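Nitrogenase molybdenum-iron protein beta chain (PDB 4WN9) forms part of the molybdenum-iron component of nitrogenase, which reduces dinitrogen to ammonia, and shares an [8Fe-7S] cluster with the alpha chain. Local coordinates at residues N159-N164 / D228-G233. Sequence-based numbering, arbitrary orientation.
Sequences NYLSEN and DLKDTG
Where the chain leaves helix 146-161 it runs close against segment 228-233, on helix 226-230 and the turn that follows, bringing the CA atoms of Ser-162 and Lys-230 to 4.4 Å and those of Asn-164 and Gly-233 to 4.1 Å. The pair is a worked example of segments joined, at a helix end and the last part of another helix, by main-chain carbonyls that each take a bond from across the contact. Glu-163 N donates a 2.9 Å hydrogen bond to Lys-230 O, and Gly-233 N donates a second to the same oxygen. Lys-230 returns the link from its side chain, which bends at chi2 and chi3 (-62° and -79°) and folds NZ back to 3.0 Å from Leu-161 O, approaching 27° out of the carbonyl plane. Its CA contributes a CA-H...O contact to that oxygen. The lysine side chain crosses that of Leu-161 at about a right angle, CD lying 3.8 Å from CB, while its end runs alongside Glu-163, with CG of the glutamate 3.3 Å from NZ; the carboxylate stays beyond salt-bridge range. Beside the lysine, CD1 of Leu-161 meets CD1 of Leu-229. The hydroxyls of Ser-162 and Thr-232 also come within hydrogen-bonding distance, though the place of Thr-232 OG1 is doubtful. At Gly-233 a CB would run into Glu-163 C and Asn-164 N. Helix 243-257 packs against Ser-162 and Glu-163, its Lys-256 bonding to Ser-162 O, whereas Ile-199 of strand 198-200, outermost within this chain in its parallel sheet, touches Thr-232.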
loop_
_atom_site.group_PDB
_atom_site.type_symbol
_atom_site.label_atom_id
_atom_site.label_comp_id
_atom_site.label_asym_id
_atom_site.label_seq_id
_atom_site.Cartn_x
_atom_site.Cartn_y
_atom_site.Cartn_z
ATOM N N ASN B 159 2.103 26.073 32.741
ATOM C CA ASN B 159 1.842 27.306 33.495
ATOM C C ASN B 159 0.657 27.208 34.403
ATOM O O ASN B 159 0.736 27.530 35.576
ATOM C CB ASN B 159 1.601 28.457 32.550
ATOM C CG ASN B 159 2.821 28.782 31.751
ATOM O OD1 ASN B 159 3.881 28.267 32.046
ATOM N ND2 ASN B 159 2.686 29.636 30.739
ATOM N N TYR B 160 -0.446 26.738 33.854
ATOM C CA TYR B 160 -1.687 26.821 34.541
ATOM C C TYR B 160 -1.899 25.650 35.477
ATOM O O TYR B 160 -2.426 25.836 36.568
ATOM C CB TYR B 160 -2.822 26.895 33.530
ATOM C CG TYR B 160 -3.149 28.288 33.052
ATOM C CD1 TYR B 160 -2.463 28.880 31.994
ATOM C CD2 TYR B 160 -4.180 29.001 33.643
ATOM C CE1 TYR B 160 -2.796 30.157 31.559
ATOM C CE2 TYR B 160 -4.518 30.273 33.217
ATOM C CZ TYR B 160 -3.830 30.851 32.184
ATOM O OH TYR B 160 -4.227 32.114 31.790
ATOM N N LEU B 161 -1.487 24.451 35.073
ATOM C CA LEU B 161 -1.922 23.255 35.777
ATOM C C LEU B 161 -0.843 22.527 36.576
ATOM O O LEU B 161 -1.141 21.968 37.632
ATOM C CB LEU B 161 -2.590 22.275 34.792
ATOM C CG LEU B 161 -3.730 22.869 33.958
ATOM C CD1 LEU B 161 -4.415 21.798 33.123
ATOM C CD2 LEU B 161 -4.756 23.557 34.846
ATOM N N SER B 162 0.388 22.498 36.079
ATOM C CA SER B 162 1.391 21.635 36.681
ATOM C C SER B 162 1.656 22.047 38.132
ATOM O O SER B 162 2.041 23.178 38.385
ATOM C CB SER B 162 2.681 21.661 35.873
ATOM O OG SER B 162 2.540 20.891 34.689
ATOM N N GLU B 163 1.455 21.121 39.071
ATOM C CA GLU B 163 1.554 21.442 40.505
ATOM C C GLU B 163 2.334 20.393 41.284
ATOM O O GLU B 163 1.856 19.269 41.491
ATOM C CB GLU B 163 0.164 21.570 41.138
ATOM C CG GLU B 163 -0.615 22.810 40.737
ATOM C CD GLU B 163 -0.252 24.028 41.559
ATOM O OE1 GLU B 163 -0.169 23.898 42.801
ATOM O OE2 GLU B 163 -0.070 25.115 40.964
ATOM N N ASN B 164 3.529 20.778 41.713
ATOM C CA ASN B 164 4.282 20.024 42.710
ATOM C C ASN B 164 3.699 20.203 44.115
ATOM O O ASN B 164 4.038 21.156 44.795
ATOM C CB ASN B 164 5.725 20.500 42.711
ATOM C CG ASN B 164 6.594 19.739 43.693
ATOM O OD1 ASN B 164 6.100 19.009 44.558
ATOM N ND2 ASN B 164 7.898 19.911 43.563
ATOM N N ASP B 228 -4.508 14.592 36.379
ATOM C CA ASP B 228 -3.174 14.087 36.048
ATOM C C ASP B 228 -2.256 15.173 35.500
ATOM O O ASP B 228 -1.050 15.131 35.707
ATOM C CB ASP B 228 -3.286 12.928 35.049
ATOM C CG ASP B 228 -3.828 11.692 35.682
ATOM O OD1 ASP B 228 -3.163 11.193 36.606
ATOM O OD2 ASP B 228 -4.911 11.212 35.276
ATOM N N LEU B 229 -2.813 16.157 34.801
ATOM C CA LEU B 229 -1.981 17.253 34.308
ATOM C C LEU B 229 -1.461 18.081 35.494
ATOM O O LEU B 229 -0.335 18.609 35.456
ATOM C CB LEU B 229 -2.752 18.143 33.306
ATOM C CG LEU B 229 -3.132 17.576 31.909
ATOM C CD1 LEU B 229 -4.093 18.510 31.187
ATOM C CD2 LEU B 229 -1.906 17.333 31.042
ATOM N N LYS B 230 -2.294 18.219 36.526
ATOM C CA LYS B 230 -1.856 18.837 37.782
ATOM C C LYS B 230 -0.722 18.000 38.337
ATOM O O LYS B 230 0.367 18.495 38.622
ATOM C CB LYS B 230 -2.985 18.857 38.818
ATOM C CG LYS B 230 -4.270 19.569 38.408
ATOM C CD LYS B 230 -4.053 21.042 38.122
ATOM C CE LYS B 230 -3.973 21.889 39.385
ATOM N NZ LYS B 230 -3.441 23.256 39.091
ATOM N N ASP B 231 -0.989 16.703 38.452
ATOM C CA ASP B 231 -0.054 15.768 39.064
ATOM C C ASP B 231 1.296 15.631 38.365
ATOM O O ASP B 231 2.189 14.949 38.893
ATOM C CB ASP B 231 -0.691 14.383 39.190
ATOM C CG ASP B 231 0.008 13.524 40.253
ATOM O OD1 ASP B 231 -0.036 13.923 41.432
ATOM O OD2 ASP B 231 0.606 12.472 39.923
ATOM N N THR B 232 1.437 16.248 37.186
ATOM C CA THR B 232 2.705 16.277 36.442
ATOM C C THR B 232 3.829 16.901 37.236
ATOM O O THR B 232 4.998 16.517 37.097
ATOM C CB THR B 232 2.584 17.058 35.112
ATOM O OG1 THR B 232 1.936 18.316 35.337
ATOM C CG2 THR B 232 1.763 16.246 34.087
ATOM N N GLY B 233 3.496 17.881 38.064
ATOM C CA GLY B 233 4.518 18.537 38.879
ATOM C C GLY B 233 5.146 17.609 39.917
ATOM O O GLY B 233 6.222 17.889 40.423
#